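Local coordinates for glyoxalase family protein (Bacillus cereus, PDB 1ZSW), which is of unknown function but binds a zinc ion and belongs to the glyoxalase/bleomycin resistance/dioxygenase superfamily, many of whose members are metal-dependent enzymes, at residues Val92-Ile105 with Leu232-His246. Sequence-based numbering, arbitrary orientation.
With ZN (zinc ion), chain B.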
ATOM      1  N   VAL A  92      -5.029 -10.431 -18.248  1.00 25.64           N
ATOM      2  CA  VAL A  92      -4.137  -9.278 -18.309  1.00 24.41           C
ATOM      3  C   VAL A  92      -2.791  -9.596 -18.940  1.00 24.52           C
ATOM      4  O   VAL A  92      -2.291 -10.700 -18.790  1.00 24.52           O
ATOM      5  CB  VAL A  92      -3.984  -8.619 -16.897  1.00 20.06           C
ATOM      6  CG1 VAL A  92      -3.033  -9.403 -16.037  1.00 23.49           C
ATOM      7  CG2 VAL A  92      -3.519  -7.156 -17.097  1.00 23.65           C
ATOM      8  N   GLY A  93      -2.211  -8.605 -19.632  1.00 26.35           N
ATOM      9  CA  GLY A  93      -0.874  -8.717 -20.221  1.00 26.77           C
ATOM     10  C   GLY A  93       0.256  -8.314 -19.278  1.00 28.36           C
ATOM     11  O   GLY A  93       0.049  -8.109 -18.054  1.00 26.10           O
ATOM     12  N   ARG A  94       1.467  -8.233 -19.815  1.00 26.00           N
ATOM     13  CA  ARG A  94       2.616  -7.868 -19.015  1.00 27.55           C
ATOM     14  C   ARG A  94       2.562  -6.365 -18.770  1.00 24.56           C
ATOM     15  O   ARG A  94       1.866  -5.626 -19.474  1.00 24.65           O
ATOM     16  CB  ARG A  94       3.921  -8.209 -19.736  1.00 28.98           C
ATOM     17  CG  ARG A  94       4.034  -7.515 -21.110  1.00 31.27           C
ATOM     18  CD  ARG A  94       5.472  -7.595 -21.667  1.00 33.56           C
ATOM     19  NE  ARG A  94       6.445  -7.097 -20.701  1.00 40.39           N
ATOM     20  CZ  ARG A  94       7.434  -6.255 -20.970  1.00 43.93           C
ATOM     21  NH1 ARG A  94       7.646  -5.831 -22.208  1.00 49.09           N
ATOM     22  NH2 ARG A  94       8.240  -5.867 -19.993  1.00 45.06           N
ATOM     23  N   THR A  95       3.276  -5.931 -17.735  1.00 23.66           N
ATOM     24  CA  THR A  95       3.578  -4.515 -17.534  1.00 22.27           C
ATOM     25  C   THR A  95       4.780  -4.132 -18.386  1.00 23.66           C
ATOM     26  O   THR A  95       5.818  -4.822 -18.373  1.00 27.18           O
ATOM     27  CB  THR A  95       3.912  -4.238 -16.052  1.00 24.04           C
ATOM     28  OG1 THR A  95       2.710  -4.349 -15.292  1.00 20.44           O
ATOM     29  CG2 THR A  95       4.446  -2.860 -15.865  1.00 20.89           C
ATOM     30  N   TYR A  96       4.635  -3.030 -19.107  1.00 24.09           N
ATOM     31  CA  TYR A  96       5.783  -2.380 -19.732  1.00 24.38           C
ATOM     32  C   TYR A  96       6.217  -1.258 -18.801  1.00 22.31           C
ATOM     33  O   TYR A  96       5.483  -0.281 -18.643  1.00 22.29           O
ATOM     34  CB  TYR A  96       5.384  -1.822 -21.103  1.00 26.69           C
ATOM     35  CG  TYR A  96       4.986  -2.885 -22.108  1.00 32.05           C
ATOM     36  CD1 TYR A  96       3.690  -3.393 -22.148  1.00 32.38           C
ATOM     37  CD2 TYR A  96       5.915  -3.371 -23.029  1.00 38.98           C
ATOM     38  CE1 TYR A  96       3.328  -4.380 -23.064  1.00 37.60           C
ATOM     39  CE2 TYR A  96       5.564  -4.355 -23.940  1.00 40.25           C
ATOM     40  CZ  TYR A  96       4.270  -4.848 -23.954  1.00 38.57           C
ATOM     41  OH  TYR A  96       3.934  -5.818 -24.876  1.00 41.67           O
ATOM     42  N   ARG A  97       7.395  -1.404 -18.188  1.00 21.55           N
ATOM     43  CA  ARG A  97       7.911  -0.400 -17.252  1.00 21.35           C
ATOM     44  C   ARG A  97       8.072   0.975 -17.880  1.00 22.97           C
ATOM     45  O   ARG A  97       8.267   1.116 -19.094  1.00 22.96           O
ATOM     46  CB  ARG A  97       9.185  -0.838 -16.537  1.00 22.47           C
ATOM     47  CG  ARG A  97       8.978  -2.102 -15.688  1.00 22.35           C
ATOM     48  CD  ARG A  97      10.252  -2.540 -15.012  1.00 24.54           C
ATOM     49  NE  ARG A  97       9.922  -3.645 -14.108  1.00 25.55           N
ATOM     50  CZ  ARG A  97      10.797  -4.422 -13.491  1.00 35.21           C
ATOM     51  NH1 ARG A  97      12.111  -4.239 -13.664  1.00 35.14           N
ATOM     52  NH2 ARG A  97      10.344  -5.382 -12.674  1.00 27.31           N
ATOM     53  N   GLY A  98       7.946   1.996 -17.047  1.00 20.00           N
ATOM     54  CA  GLY A  98       8.183   3.358 -17.497  1.00 20.92           C
ATOM     55  C   GLY A  98       7.886   4.331 -16.380  1.00 21.04           C
ATOM     56  O   GLY A  98       7.964   3.958 -15.203  1.00 21.75           O
ATOM     57  N   THR A  99       7.568   5.560 -16.747  1.00 19.03           N
ATOM     58  CA  THR A  99       7.389   6.623 -15.765  1.00 17.73           C
ATOM     59  C   THR A  99       5.902   6.862 -15.498  1.00 17.46           C
ATOM     60  O   THR A  99       5.035   6.144 -15.998  1.00 18.69           O
ATOM     61  CB  THR A  99       8.177   7.899 -16.168  1.00 19.27           C
ATOM     62  OG1 THR A  99       8.217   8.838 -15.077  1.00 19.52           O
ATOM     63  CG2 THR A  99       7.581   8.501 -17.465  1.00 19.51           C
ATOM     64  N   ASN A 100       5.624   7.871 -14.669  1.00 16.34           N
ATOM     65  CA  ASN A 100       4.266   8.155 -14.183  1.00 18.04           C
ATOM     66  C   ASN A 100       3.542   6.927 -13.651  1.00 17.27           C
ATOM     67  O   ASN A 100       2.440   6.565 -14.076  1.00 19.05           O
ATOM     68  CB  ASN A 100       3.453   8.918 -15.244  1.00 18.60           C
ATOM     69  CG  ASN A 100       3.980  10.328 -15.444  1.00 20.49           C
ATOM     70  OD1 ASN A 100       4.788  10.834 -14.665  1.00 18.79           O
ATOM     71  ND2 ASN A 100       3.490  10.982 -16.479  1.00 24.16           N
ATOM     72  N   ALA A 101       4.198   6.311 -12.696  1.00 16.43           N
ATOM     73  CA  ALA A 101       3.670   5.073 -12.086  1.00 15.75           C
ATOM     74  C   ALA A 101       4.208   4.928 -10.669  1.00 16.69           C
ATOM     75  O   ALA A 101       5.253   5.483 -10.309  1.00 17.20           O
ATOM     76  CB  ALA A 101       4.118   3.878 -12.887  1.00 17.88           C
ATOM     77  N   ILE A 102       3.433   4.269  -9.814  1.00 15.90           N
ATOM     78  CA  ILE A 102       3.946   3.806  -8.501  1.00 14.32           C
ATOM     79  C   ILE A 102       4.796   2.592  -8.825  1.00 15.47           C
ATOM     80  O   ILE A 102       4.332   1.660  -9.494  1.00 15.91           O
ATOM     81  CB  ILE A 102       2.746   3.442  -7.572  1.00 13.95           C
ATOM     82  CG1 ILE A 102       1.785   4.626  -7.513  1.00 15.90           C
ATOM     83  CG2 ILE A 102       3.286   3.013  -6.185  1.00 17.01           C
ATOM     84  CD1 ILE A 102       0.404   4.184  -6.955  1.00 18.18           C
ATOM     85  N   THR A 103       6.053   2.580  -8.362  1.00 16.53           N
ATOM     86  CA  THR A 103       7.013   1.604  -8.893  1.00 16.47           C
ATOM     87  C   THR A 103       7.682   0.653  -7.888  1.00 18.24           C
ATOM     88  O   THR A 103       8.315  -0.293  -8.320  1.00 18.89           O
ATOM     89  CB  THR A 103       8.130   2.303  -9.752  1.00 16.20           C
ATOM     90  OG1 THR A 103       8.682   3.369  -8.981  1.00 19.17           O
ATOM     91  CG2 THR A 103       7.530   2.808 -11.085  1.00 19.51           C
ATOM     92  N   ARG A 104       7.578   0.885  -6.578  1.00 16.78           N
ATOM     93  CA  ARG A 104       8.239  -0.029  -5.608  0.60 16.82           C
ATOM     94  C   ARG A 104       7.531   0.013  -4.279  1.00 16.86           C
ATOM     95  O   ARG A 104       7.154   1.113  -3.805  1.00 17.16           O
ATOM     96  CB  ARG A 104       9.718   0.354  -5.421  0.60 17.14           C
ATOM     97  CG  ARG A 104      10.566  -0.773  -4.852  0.60 18.63           C
ATOM     98  CD  ARG A 104      11.994  -0.356  -4.504  0.60 18.62           C
ATOM     99  NE  ARG A 104      12.670   0.486  -5.511  0.60 21.33           N
ATOM    100  CZ  ARG A 104      13.477   0.024  -6.469  0.60 25.26           C
ATOM    101  NH1 ARG A 104      13.702  -1.280  -6.600  0.60 23.47           N
ATOM    102  NH2 ARG A 104      14.045   0.881  -7.315  0.60 28.17           N
ATOM    103  N   ILE A 105       7.365  -1.170  -3.665  1.00 16.20           N
ATOM    104  CA  ILE A 105       6.770  -1.278  -2.346  1.00 15.76           C
ATOM    105  C   ILE A 105       7.835  -1.617  -1.317  1.00 15.12           C
ATOM    106  O   ILE A 105       8.424  -2.688  -1.383  1.00 17.22           O
ATOM    107  CB  ILE A 105       5.724  -2.395  -2.299  1.00 16.10           C
ATOM    108  CG1 ILE A 105       4.741  -2.251  -3.451  1.00 19.21           C
ATOM    109  CG2 ILE A 105       4.984  -2.361  -0.939  1.00 17.88           C
ATOM    110  CD1 ILE A 105       3.777  -3.473  -3.537  1.00 20.56           C
ATOM    111  N   LEU A 232      11.820  10.381 -13.819  1.00 22.20           N
ATOM    112  CA  LEU A 232      12.196   9.588 -14.980  1.00 23.23           C
ATOM    113  C   LEU A 232      11.451  10.121 -16.182  1.00 25.81           C
ATOM    114  O   LEU A 232      10.228  10.334 -16.145  1.00 22.59           O
ATOM    115  CB  LEU A 232      11.930   8.083 -14.785  1.00 22.70           C
ATOM    116  CG  LEU A 232      12.365   7.125 -15.914  1.00 23.92           C
ATOM    117  CD1 LEU A 232      13.904   7.080 -15.967  1.00 27.46           C
ATOM    118  CD2 LEU A 232      11.843   5.726 -15.677  1.00 25.51           C
ATOM    119  N   ASP A 233      12.203  10.351 -17.261  1.00 27.30           N
ATOM    120  CA  ASP A 233      11.627  10.820 -18.512  1.00 28.47           C
ATOM    121  C   ASP A 233      11.358   9.576 -19.315  1.00 29.39           C
ATOM    122  O   ASP A 233      11.495   8.454 -18.803  1.00 31.93           O
ATOM    123  CB  ASP A 233      12.659  11.717 -19.237  1.00 31.37           C
ATOM    124  CG  ASP A 233      12.017  12.732 -20.184  1.00 35.44           C
ATOM    125  OD1 ASP A 233      10.818  12.635 -20.496  1.00 35.54           O
ATOM    126  OD2 ASP A 233      12.740  13.648 -20.638  1.00 43.44           O
ATOM    127  N   GLY A 234      10.968   9.719 -20.570  1.00 28.01           N
ATOM    128  CA  GLY A 234      10.740   8.509 -21.358  1.00 26.13           C
ATOM    129  C   GLY A 234       9.287   8.066 -21.353  1.00 24.63           C
ATOM    130  O   GLY A 234       8.427   8.826 -20.911  1.00 27.22           O
ATOM    131  N   PRO A 235       8.995   6.852 -21.853  1.00 23.03           N
ATOM    132  CA  PRO A 235       7.587   6.471 -21.935  1.00 20.85           C
ATOM    133  C   PRO A 235       6.963   6.252 -20.572  1.00 20.31           C
ATOM    134  O   PRO A 235       7.619   5.796 -19.642  1.00 21.87           O
ATOM    135  CB  PRO A 235       7.618   5.121 -22.628  1.00 21.97           C
ATOM    136  CG  PRO A 235       8.968   5.011 -23.232  1.00 27.88           C
ATOM    137  CD  PRO A 235       9.875   5.818 -22.432  1.00 25.08           C
ATOM    138  N   THR A 236       5.671   6.508 -20.530  1.00 21.63           N
ATOM    139  CA  THR A 236       4.876   6.213 -19.348  1.00 21.60           C
ATOM    140  C   THR A 236       4.705   4.709 -19.263  1.00 19.64           C
ATOM    141  O   THR A 236       4.569   3.974 -20.288  1.00 20.66           O
ATOM    142  CB  THR A 236       3.504   6.904 -19.466  1.00 22.86           C
ATOM    143  OG1 THR A 236       3.694   8.323 -19.439  1.00 27.66           O
ATOM    144  CG2 THR A 236       2.611   6.549 -18.305  1.00 21.81           C
ATOM    145  N   GLU A 237       4.709   4.204 -18.027  1.00 19.11           N
ATOM    146  CA  GLU A 237       4.422   2.779 -17.834  1.00 19.21           C
ATOM    147  C   GLU A 237       3.096   2.372 -18.435  1.00 18.72           C
ATOM    148  O   GLU A 237       2.093   3.093 -18.310  1.00 18.72           O
ATOM    149  CB  GLU A 237       4.411   2.449 -16.329  1.00 20.88           C
ATOM    150  CG  GLU A 237       3.748   1.105 -15.977  1.00 21.88           C
ATOM    151  CD  GLU A 237       3.992   0.664 -14.546  1.00 21.85           C
ATOM    152  OE1 GLU A 237       5.170   0.478 -14.132  1.00 25.37           O
ATOM    153  OE2 GLU A 237       2.961   0.472 -13.869  1.00 23.04           O
ATOM    154  N   LYS A 238       3.071   1.192 -19.067  1.00 19.10           N
ATOM    155  CA  LYS A 238       1.832   0.606 -19.554  1.00 20.13           C
ATOM    156  C   LYS A 238       1.504  -0.548 -18.608  1.00 20.28           C
ATOM    157  O   LYS A 238       2.124  -1.599 -18.651  1.00 21.61           O
ATOM    158  CB  LYS A 238       1.995   0.073 -21.002  1.00 25.02           C
ATOM    159  CG  LYS A 238       2.318   1.149 -22.016  1.00 29.79           C
ATOM    160  CD  LYS A 238       3.073   0.527 -23.201  1.00 42.30           C
ATOM    161  CE  LYS A 238       2.998   1.404 -24.445  1.00 47.54           C
ATOM    162  NZ  LYS A 238       3.816   0.803 -25.551  1.00 52.56           N
ATOM    163  N   PRO A 239       0.562  -0.332 -17.688  1.00 20.30           N
ATOM    164  CA  PRO A 239       0.391  -1.315 -16.634  1.00 19.50           C
ATOM    165  C   PRO A 239      -0.317  -2.590 -17.067  1.00 18.52           C
ATOM    166  O   PRO A 239      -1.293  -2.537 -17.799  1.00 20.18           O
ATOM    167  CB  PRO A 239      -0.517  -0.585 -15.636  1.00 19.07           C
ATOM    168  CG  PRO A 239      -1.242   0.416 -16.423  1.00 20.70           C
ATOM    169  CD  PRO A 239      -0.335   0.830 -17.547  1.00 20.29           C
ATOM    170  N   GLY A 240       0.157  -3.692 -16.520  1.00 18.32           N
ATOM    171  CA  GLY A 240      -0.501  -5.006 -16.646  1.00 18.63           C
ATOM    172  C   GLY A 240      -0.307  -5.811 -15.369  1.00 21.71           C
ATOM    173  O   GLY A 240      -0.413  -5.262 -14.279  1.00 20.53           O
ATOM    174  N   ARG A 241       0.014  -7.101 -15.487  1.00 19.53           N
ATOM    175  CA  ARG A 241       0.270  -7.899 -14.302  1.00 20.24           C
ATOM    176  C   ARG A 241       1.480  -7.332 -13.590  1.00 20.84           C
ATOM    177  O   ARG A 241       2.444  -6.849 -14.241  1.00 21.94           O
ATOM    178  CB  ARG A 241       0.447  -9.388 -14.682  1.00 23.69           C
ATOM    179  CG  ARG A 241       1.771  -9.662 -15.363  1.00 23.75           C
ATOM    180  CD  ARG A 241       1.871 -11.083 -15.939  1.00 26.42           C
ATOM    181  NE  ARG A 241       1.663 -12.104 -14.920  1.00 32.10           N
ATOM    182  CZ  ARG A 241       1.903 -13.406 -15.073  1.00 37.99           C
ATOM    183  NH1 ARG A 241       1.653 -14.252 -14.073  1.00 35.84           N
ATOM    184  NH2 ARG A 241       2.407 -13.860 -16.212  1.00 37.62           N
ATOM    185  N   GLY A 242       1.430  -7.292 -12.260  1.00 20.46           N
ATOM    186  CA  GLY A 242       2.603  -6.802 -11.533  1.00 18.78           C
ATOM    187  C   GLY A 242       2.605  -5.279 -11.421  1.00 19.09           C
ATOM    188  O   GLY A 242       3.541  -4.732 -10.839  1.00 20.92           O
ATOM    189  N   SER A 243       1.555  -4.626 -11.908  1.00 17.98           N
ATOM    190  CA  SER A 243       1.467  -3.182 -11.785  1.00 18.21           C
ATOM    191  C   SER A 243       0.828  -2.811 -10.460  1.00 17.32           C
ATOM    192  O   SER A 243       0.081  -3.595  -9.870  1.00 17.76           O
ATOM    193  CB  SER A 243       0.648  -2.556 -12.933  1.00 17.80           C
ATOM    194  OG  SER A 243      -0.706  -3.014 -12.948  1.00 19.31           O
ATOM    195  N   ILE A 244       1.164  -1.605 -10.000  1.00 15.93           N
ATOM    196  CA  ILE A 244       0.565  -1.014  -8.818  1.00 15.71           C
ATOM    197  C   ILE A 244      -0.501  -0.014  -9.265  1.00 17.76           C
ATOM    198  O   ILE A 244      -0.208   0.946  -9.988  1.00 19.57           O
ATOM    199  CB  ILE A 244       1.633  -0.344  -7.916  1.00 15.04           C
ATOM    200  CG1 ILE A 244       2.690  -1.354  -7.459  1.00 17.89           C
ATOM    201  CG2 ILE A 244       0.933   0.285  -6.708  1.00 17.57           C
ATOM    202  CD1 ILE A 244       4.039  -0.740  -7.001  1.00 16.87           C
ATOM    203  N   HIS A 245      -1.742  -0.232  -8.808  1.00 15.03           N
ATOM    204  CA  HIS A 245      -2.878   0.506  -9.282  1.00 16.15           C
ATOM    205  C   HIS A 245      -3.071   1.828  -8.500  1.00 16.31           C
ATOM    206  O   HIS A 245      -3.295   2.861  -9.092  1.00 16.31           O
ATOM    207  CB  HIS A 245      -4.125  -0.374  -9.218  1.00 19.61           C
ATOM    208  CG  HIS A 245      -5.357   0.311  -9.695  1.00 22.23           C
ATOM    209  ND1 HIS A 245      -6.245   0.905  -8.825  1.00 21.56           N
ATOM    210  CD2 HIS A 245      -5.843   0.521 -10.940  1.00 26.45           C
ATOM    211  CE1 HIS A 245      -7.239   1.441  -9.515  1.00 27.34           C
ATOM    212  NE2 HIS A 245      -7.015   1.230 -10.801  1.00 28.08           N
ATOM    213  N   HIS A 246      -2.896   1.770  -7.188  1.00 15.72           N
ATOM    214  CA  HIS A 246      -3.011   2.990  -6.344  1.00 13.64           C
ATOM    215  C   HIS A 246      -2.360   2.788  -4.991  1.00 13.30           C
ATOM    216  O   HIS A 246      -2.182   1.670  -4.522  1.00 14.60           O
ATOM    217  CB  HIS A 246      -4.505   3.445  -6.149  1.00 14.79           C
ATOM    218  CG  HIS A 246      -5.363   2.464  -5.417  1.00 15.69           C
ATOM    219  ND1 HIS A 246      -6.070   1.467  -6.064  1.00 19.78           N
ATOM    220  CD2 HIS A 246      -5.710   2.386  -4.111  1.00 18.03           C
ATOM    221  CE1 HIS A 246      -6.750   0.768  -5.165  1.00 18.59           C
ATOM    222  NE2 HIS A 246      -6.533   1.293  -3.970  1.00 18.73           N
TER
HETATM  223 ZN    ZN B 315      -7.745   0.933  -2.306  1.00 23.99          ZN
HETATM  224  O   HOH W   1       4.740  -7.824 -16.107  1.00 27.20           O
HETATM  225  O   HOH W   2       6.275   1.848 -21.210  1.00 28.24           O
HETATM  226  O   HOH W   3       7.670   1.313 -14.273  1.00 24.37           O
HETATM  227  O   HOH W   4       1.319   4.248 -15.694  1.00 37.84           O
HETATM  228  O   HOH W   5       3.314  -0.216 -11.284  1.00 20.25           O
HETATM  229  O   HOH W   6       0.859   3.291 -10.791  1.00 21.20           O
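Glu-237 reaches across from its own segment, passing Gly-98 N and Tyr-96 O toward Thr-95 and Ala-101. Its CB lies 3.6 Å from Gly-98 N, and CG packs against Tyr-96 O. With CG anti to the backbone N (chi1 164°) and the chain extended, Glu-237 CD reaches the methyls of Ala-101 (CB, 3.6 Å) and Thr-95 (CG2). The carboxylate is held through water: OE1 accepts from a water bound to Gly-98 N, and OE2 from one shared with Ile-102 O and Ile-244 N. A long acid suits this place because its two oxygens can each accept a hydrogen bond from a different water.

Around it the loops are joined by isolated bridges, Tyr-96 and Lys-238 forming an antiparallel hydrogen-bonded pair. Gly-98, lacking a side chain, brings its CA within 3.3 Å of Pro-235 O, a CA-H...O contact. Thr-95 OG1 accepts from Gly-240 N (2.9 Å) and donates to Arg-241 O from above the carbonyl plane; Thr-99 OG1 donates to Leu-232 O (2.7 Å).

Beyond, Ile-102 and Ile-244 cross at about a right angle, their CG2 methyls 3.6 Å apart. Here strand 101-109, paired with 150-155 and 180-188, meets strand 244-251, which lies between 31-38 and 292-300 in the other sheet and carries the zinc ligand His-246.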